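Local coordinates for beta-fructofuranosidase (Bifidobacterium adolescentis, PDB 6NOB), which probably hydrolyses terminal beta-D-fructofuranoside residues from sucrose and related sugars, at residues S473-E477 with K488-V493; G434-Q439 with V450-T455. All coordinates share one frame; numbering follows the deposited sequence.

Interaction 1. Residues S473-E477 with K488-V493; sequences SLPRE and KPVSEV
Pro475 and Val490 meet twice, through backbone and through side chain. The amide N of Val490 gives a fairly straight hydrogen bond to Pro475 O (3.0 Å, 162° at the hydrogen), arriving tilted out of the carbonyl plane. Beside it, Val490 straddles the same oxygen: with CG1 anti to its own carbonyl carbon (chi1 -60°), CG1 turns toward the Glu477 amide while CG2 lies 3.9 Å from Pro475 CG, the two side chains crossing at about a right angle. Val493, one turn into the helix, packs against the pyrrolidine ring from further along, its CG2 lying 3.9 Å from Pro475 CD, and its CG1 meets Leu474 CD1 at 4.2 Å. This apolar cluster is the close-packed part. An alanine in place of Val490 removes both methyls, which would probably open a gap beside Pro475 CG and leave Pro475 O and the Glu477 amide without their apolar cover.

At Glu477 the contact becomes a polar strand pairing that is wetter at its side. Its amide N bonds Lys488 O at a short 2.6 Å, whereas the return bond from Lys488 N to Glu477 O is longer and more bent (3.2 Å, 137°). The extended Glu477 side chain reaches residues 488-493 through water: OE1 accepts from water 1, which also donates to Pro489 O at 3.0 Å, and a second water links OE1 to the Ser491 amide. OE2 instead pairs with His479.

The pairing lies at the end of the hairpin of strands 468-481 and 484-489, where Val490 occupies the N-cap position of helix 491-497. Strand 448-454 flanks strand 468-481, with Ile449 and Phe451 against Pro475. Arg476 leaves the hairpin for Asp430 and for Glu593 on strand 591-596.

Interaction 2. Residues G434-Q439 with V450-T455; sequences GYYATQ and VFGWFT
Tyr435 and Phe454 are cross-strand neighbours in a non-hydrogen-bonded pair, their side chains on one face of the sheet, and the Tyr435 side chain can be followed along the neighbouring strand. Its CB lies 4.0 Å from Phe454 CE1. With CG anti to the backbone N (chi1 179°), the ring then runs back over strand 450-454: CD1 still touches Phe454 CE1, the tyrosine edge being turned toward the phenylalanine face in an offset edge-to-face pair with planes at 60°. Next, CE1 passes 3.9 Å from Gly452 CA, where any CB would collide with it. At the tip, OH lies 4.0 Å from Val450 CG2 and is 2.8 Å from water 3, which donates a hydrogen to Val450 O.

On the other face of the sheet Tyr436 CD2 and Trp453 CZ3 approach to 3.9 Å, their side chains crossing obliquely, and Ala437 CB sits at the indole edge near CE3. Both Tyr436 and Trp453 are held by a reciprocal backbone pair, the straighter arm being Trp453 N to Tyr436 O (2.7 Å). Between this pair and the next, Gln439 with Phe451, the register slips by one residue. This is a beta bulge, in which Ala437 takes left-handed helical backbone angles.

Trp453 also touches Asn130 and Asp131 of the family's Asn-Asp-Pro-Asn signature on strand 127-138. Five backbone hydrogen bonds across the hairpin satisfy much of its buried main chain, while aromatic side chains pack on both faces, and a single water gives the buried Tyr435 hydroxyl a polar partner within otherwise largely apolar packing.

The two contacts are successive hairpins of one sheet, with strand 448-454 of interaction 2 lying next to strand 468-481 of interaction 1. Ser473 N with Gly452 O and Val450 N with Arg476 O probably join them by hydrogen bonds, and Arg476 makes a cation-pi contact with the Tyr435 ring. Interaction 2, whose centre lies about 4 Å from that of the chain, is buried and rich in aromatic rings. Interaction 1, with its centre about 14 Å from the chain centre, is also largely buried but relies on proline and aliphatic groups, with charged, partly exposed Glu477 and Lys488 at its margin. Its helix leads from the catalytic beta-propeller toward the C-terminal beta-sandwich characteristic of the family.

Interaction 1. Residues S473-E477 with K488-V493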
loop_
_atom_site.group_PDB
_atom_site.type_symbol
_atom_site.label_atom_id
_atom_site.label_comp_id
_atom_site.label_asym_id
_atom_site.label_seq_id
_atom_site.Cartn_x
_atom_site.Cartn_y
_atom_site.Cartn_z
ATOM N N SER A 473 1.573 -3.607 -4.689
ATOM C CA SER A 473 1.595 -4.973 -5.170
ATOM C C SER A 473 0.667 -5.124 -6.377
ATOM O O SER A 473 -0.127 -4.237 -6.706
ATOM C CB SER A 473 1.183 -5.922 -4.045
ATOM O OG SER A 473 -0.210 -5.827 -3.792
ATOM N N LEU A 474 0.794 -6.255 -7.062
ATOM C CA LEU A 474 -0.247 -6.556 -8.030
ATOM C C LEU A 474 -1.484 -7.065 -7.291
ATOM O O LEU A 474 -1.356 -7.801 -6.309
ATOM C CB LEU A 474 0.239 -7.594 -9.043
ATOM C CG LEU A 474 1.316 -7.116 -10.024
ATOM C CD1 LEU A 474 1.903 -8.279 -10.815
ATOM C CD2 LEU A 474 0.760 -6.054 -10.967
ATOM N N PRO A 475 -2.683 -6.666 -7.715
ATOM C CA PRO A 475 -3.890 -7.001 -6.941
ATOM C C PRO A 475 -4.095 -8.506 -6.832
ATOM O O PRO A 475 -4.038 -9.234 -7.827
ATOM C CB PRO A 475 -5.020 -6.328 -7.729
ATOM C CG PRO A 475 -4.458 -6.076 -9.094
ATOM C CD PRO A 475 -2.990 -5.851 -8.903
ATOM N N ARG A 476 -4.330 -8.967 -5.606
ATOM C CA ARG A 476 -4.492 -10.384 -5.315
ATOM C C ARG A 476 -5.931 -10.690 -4.917
ATOM O O ARG A 476 -6.562 -9.923 -4.180
ATOM C CB ARG A 476 -3.539 -10.824 -4.202
ATOM C CG ARG A 476 -2.074 -10.677 -4.565
ATOM C CD ARG A 476 -1.167 -10.931 -3.372
ATOM N NE ARG A 476 0.205 -10.511 -3.649
ATOM C CZ ARG A 476 1.213 -10.631 -2.791
ATOM N NH1 ARG A 476 1.008 -11.167 -1.596
ATOM N NH2 ARG A 476 2.428 -10.218 -3.129
ATOM N N GLU A 477 -6.445 -11.812 -5.413
ATOM C CA GLU A 477 -7.750 -12.310 -5.009
ATOM C C GLU A 477 -7.581 -13.247 -3.821
ATOM O O GLU A 477 -6.631 -14.033 -3.768
ATOM C CB GLU A 477 -8.438 -13.040 -6.168
ATOM C CG GLU A 477 -9.849 -13.529 -5.854
ATOM C CD GLU A 477 -10.469 -14.311 -6.999
ATOM O OE1 GLU A 477 -9.955 -14.214 -8.135
ATOM O OE2 GLU A 477 -11.469 -15.022 -6.760
ATOM N N LYS A 488 -3.792 -14.960 -4.785
ATOM C CA LYS A 488 -3.402 -15.222 -6.160
ATOM C C LYS A 488 -3.726 -13.982 -6.951
ATOM O O LYS A 488 -4.732 -13.314 -6.646
ATOM C CB LYS A 488 -4.162 -16.440 -6.704
ATOM C CG LYS A 488 -3.604 -17.087 -7.957
ATOM C CD LYS A 488 -4.540 -18.204 -8.422
ATOM C CE LYS A 488 -3.843 -19.201 -9.342
ATOM N NZ LYS A 488 -3.731 -18.703 -10.743
ATOM N N PRO A 489 -2.929 -13.599 -7.954
ATOM C CA PRO A 489 -3.251 -12.415 -8.748
ATOM C C PRO A 489 -4.619 -12.545 -9.405
ATOM O O PRO A 489 -5.028 -13.632 -9.824
ATOM C CB PRO A 489 -2.128 -12.358 -9.787
ATOM C CG PRO A 489 -1.002 -13.085 -9.152
ATOM C CD PRO A 489 -1.623 -14.177 -8.334
ATOM N N VAL A 490 -5.338 -11.423 -9.465
ATOM C CA VAL A 490 -6.655 -11.436 -10.080
ATOM C C VAL A 490 -6.522 -11.783 -11.561
ATOM O O VAL A 490 -5.460 -11.628 -12.176
ATOM C CB VAL A 490 -7.377 -10.094 -9.889
ATOM C CG1 VAL A 490 -7.547 -9.791 -8.409
ATOM C CG2 VAL A 490 -6.608 -8.973 -10.574
ATOM N N SER A 491 -7.625 -12.271 -12.133
ATOM C CA SER A 491 -7.602 -12.723 -13.520
ATOM C C SER A 491 -7.127 -11.628 -14.466
ATOM O O SER A 491 -6.461 -11.923 -15.465
ATOM C CB SER A 491 -8.988 -13.235 -13.925
ATOM O OG SER A 491 -9.907 -12.169 -14.098
ATOM N N GLU A 492 -7.432 -10.366 -14.158
ATOM C CA GLU A 492 -7.032 -9.274 -15.040
ATOM C C GLU A 492 -5.517 -9.140 -15.130
ATOM O O GLU A 492 -4.992 -8.751 -16.180
ATOM C CB GLU A 492 -7.651 -7.963 -14.565
ATOM C CG GLU A 492 -9.165 -7.918 -14.657
ATOM C CD GLU A 492 -9.840 -8.389 -13.387
ATOM O OE1 GLU A 492 -9.190 -9.090 -12.584
ATOM O OE2 GLU A 492 -11.023 -8.047 -13.186
ATOM N N VAL A 493 -4.798 -9.448 -14.047
ATOM C CA VAL A 493 -3.338 -9.390 -14.083
ATOM C C VAL A 493 -2.798 -10.359 -15.128
ATOM O O VAL A 493 -1.949 -10.002 -15.954
ATOM C CB VAL A 493 -2.753 -9.672 -12.687
ATOM C CG1 VAL A 493 -1.304 -10.127 -12.791
ATOM C CG2 VAL A 493 -2.867 -8.436 -11.809
HETATM O O HOH W 1 -7.450 -15.389 -9.248
HETATM O O HOH W 2 -9.885 -13.049 -10.319
#

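Interaction 2. Residues G434-Q439 with V450-T455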
loop_
_atom_site.group_PDB
_atom_site.type_symbol
_atom_site.label_atom_id
_atom_site.label_comp_id
_atom_site.label_asym_id
_atom_site.label_seq_id
_atom_site.Cartn_x
_atom_site.Cartn_y
_atom_site.Cartn_z
ATOM N N GLY A 434 8.544 -6.648 3.365
ATOM C CA GLY A 434 8.174 -5.356 2.834
ATOM C C GLY A 434 6.792 -5.282 2.225
ATOM O O GLY A 434 6.362 -4.186 1.840
ATOM N N TYR A 435 6.094 -6.408 2.103
ATOM C CA TYR A 435 4.691 -6.406 1.703
ATOM C C TYR A 435 3.879 -5.949 2.907
ATOM O O TYR A 435 3.729 -6.692 3.883
ATOM C CB TYR A 435 4.277 -7.795 1.226
ATOM C CG TYR A 435 2.829 -7.921 0.817
ATOM C CD1 TYR A 435 2.405 -7.515 -0.443
ATOM C CD2 TYR A 435 1.890 -8.470 1.680
ATOM C CE1 TYR A 435 1.079 -7.638 -0.827
ATOM C CE2 TYR A 435 0.567 -8.604 1.302
ATOM C CZ TYR A 435 0.165 -8.183 0.049
ATOM O OH TYR A 435 -1.154 -8.311 -0.324
ATOM N N TYR A 436 3.372 -4.721 2.852
ATOM C CA TYR A 436 2.888 -4.045 4.045
ATOM C C TYR A 436 1.608 -3.282 3.738
ATOM O O TYR A 436 1.264 -3.036 2.578
ATOM C CB TYR A 436 3.955 -3.085 4.596
ATOM C CG TYR A 436 3.763 -2.698 6.041
ATOM C CD1 TYR A 436 3.973 -3.617 7.059
ATOM C CD2 TYR A 436 3.379 -1.408 6.387
ATOM C CE1 TYR A 436 3.798 -3.267 8.382
ATOM C CE2 TYR A 436 3.203 -1.048 7.708
ATOM C CZ TYR A 436 3.412 -1.982 8.701
ATOM O OH TYR A 436 3.237 -1.631 10.019
ATOM N N ALA A 437 0.902 -2.917 4.810
ATOM C CA ALA A 437 -0.234 -1.998 4.747
ATOM C C ALA A 437 -1.329 -2.514 3.814
ATOM O O ALA A 437 -1.815 -1.804 2.931
ATOM C CB ALA A 437 0.227 -0.599 4.332
ATOM N N THR A 438 -1.726 -3.766 4.023
ATOM C CA THR A 438 -2.754 -4.372 3.189
ATOM C C THR A 438 -4.115 -3.748 3.464
ATOM O O THR A 438 -4.472 -3.479 4.615
ATOM C CB THR A 438 -2.833 -5.877 3.438
ATOM O OG1 THR A 438 -3.032 -6.117 4.838
ATOM C CG2 THR A 438 -1.562 -6.562 2.988
ATOM N N GLN A 439 -4.875 -3.518 2.397
ATOM C CA GLN A 439 -6.291 -3.209 2.505
ATOM C C GLN A 439 -7.025 -3.965 1.412
ATOM O O GLN A 439 -6.502 -4.139 0.309
ATOM C CB GLN A 439 -6.571 -1.703 2.396
ATOM C CG GLN A 439 -8.023 -1.350 2.697
ATOM C CD GLN A 439 -8.288 0.140 2.695
ATOM O OE1 GLN A 439 -8.984 0.661 1.820
ATOM N NE2 GLN A 439 -7.743 0.837 3.686
ATOM N N VAL A 450 -7.205 -7.629 -2.576
ATOM C CA VAL A 450 -6.330 -6.962 -1.619
ATOM C C VAL A 450 -5.167 -6.310 -2.360
ATOM O O VAL A 450 -4.611 -6.887 -3.302
ATOM C CB VAL A 450 -5.817 -7.947 -0.543
ATOM C CG1 VAL A 450 -5.127 -9.143 -1.184
ATOM C CG2 VAL A 450 -4.889 -7.244 0.448
ATOM N N PHE A 451 -4.819 -5.094 -1.941
ATOM C CA PHE A 451 -3.611 -4.403 -2.365
ATOM C C PHE A 451 -2.653 -4.267 -1.188
ATOM O O PHE A 451 -3.073 -4.170 -0.032
ATOM C CB PHE A 451 -3.921 -3.003 -2.903
ATOM C CG PHE A 451 -4.362 -2.977 -4.333
ATOM C CD1 PHE A 451 -3.433 -3.000 -5.359
ATOM C CD2 PHE A 451 -5.708 -2.900 -4.653
ATOM C CE1 PHE A 451 -3.839 -2.963 -6.681
ATOM C CE2 PHE A 451 -6.121 -2.861 -5.972
ATOM C CZ PHE A 451 -5.185 -2.892 -6.987
ATOM N N GLY A 452 -1.359 -4.242 -1.499
ATOM C CA GLY A 452 -0.347 -3.978 -0.498
ATOM C C GLY A 452 0.671 -2.981 -1.019
ATOM O O GLY A 452 0.797 -2.764 -2.225
ATOM N N TRP A 453 1.389 -2.369 -0.083
ATOM C CA TRP A 453 2.443 -1.413 -0.396
ATOM C C TRP A 453 3.791 -2.064 -0.130
ATOM O O TRP A 453 3.999 -2.656 0.936
ATOM C CB TRP A 453 2.293 -0.134 0.435
ATOM C CG TRP A 453 3.562 0.682 0.584
ATOM C CD1 TRP A 453 4.352 1.163 -0.421
ATOM C CD2 TRP A 453 4.162 1.126 1.811
ATOM N NE1 TRP A 453 5.409 1.868 0.104
ATOM C CE2 TRP A 453 5.316 1.859 1.472
ATOM C CE3 TRP A 453 3.837 0.970 3.162
ATOM C CZ2 TRP A 453 6.144 2.437 2.432
ATOM C CZ3 TRP A 453 4.662 1.539 4.115
ATOM C CH2 TRP A 453 5.800 2.267 3.746
ATOM N N PHE A 454 4.698 -1.963 -1.097
ATOM C CA PHE A 454 6.045 -2.512 -0.952
ATOM C C PHE A 454 6.937 -1.445 -0.330
ATOM O O PHE A 454 7.390 -0.520 -1.011
ATOM C CB PHE A 454 6.583 -2.988 -2.295
ATOM C CG PHE A 454 6.091 -4.347 -2.687
ATOM C CD1 PHE A 454 6.333 -5.441 -1.875
ATOM C CD2 PHE A 454 5.374 -4.530 -3.860
ATOM C CE1 PHE A 454 5.876 -6.697 -2.225
ATOM C CE2 PHE A 454 4.913 -5.783 -4.217
ATOM C CZ PHE A 454 5.165 -6.869 -3.398
ATOM N N THR A 455 7.177 -1.566 0.974
ATOM C CA THR A 455 8.124 -0.707 1.667
ATOM C C THR A 455 9.529 -1.286 1.537
ATOM O O THR A 455 9.712 -2.499 1.396
ATOM C CB THR A 455 7.741 -0.541 3.142
ATOM O OG1 THR A 455 8.663 0.351 3.783
ATOM C CG2 THR A 455 7.734 -1.878 3.864
HETATM O O HOH W 3 -1.803 -7.694 -2.945
#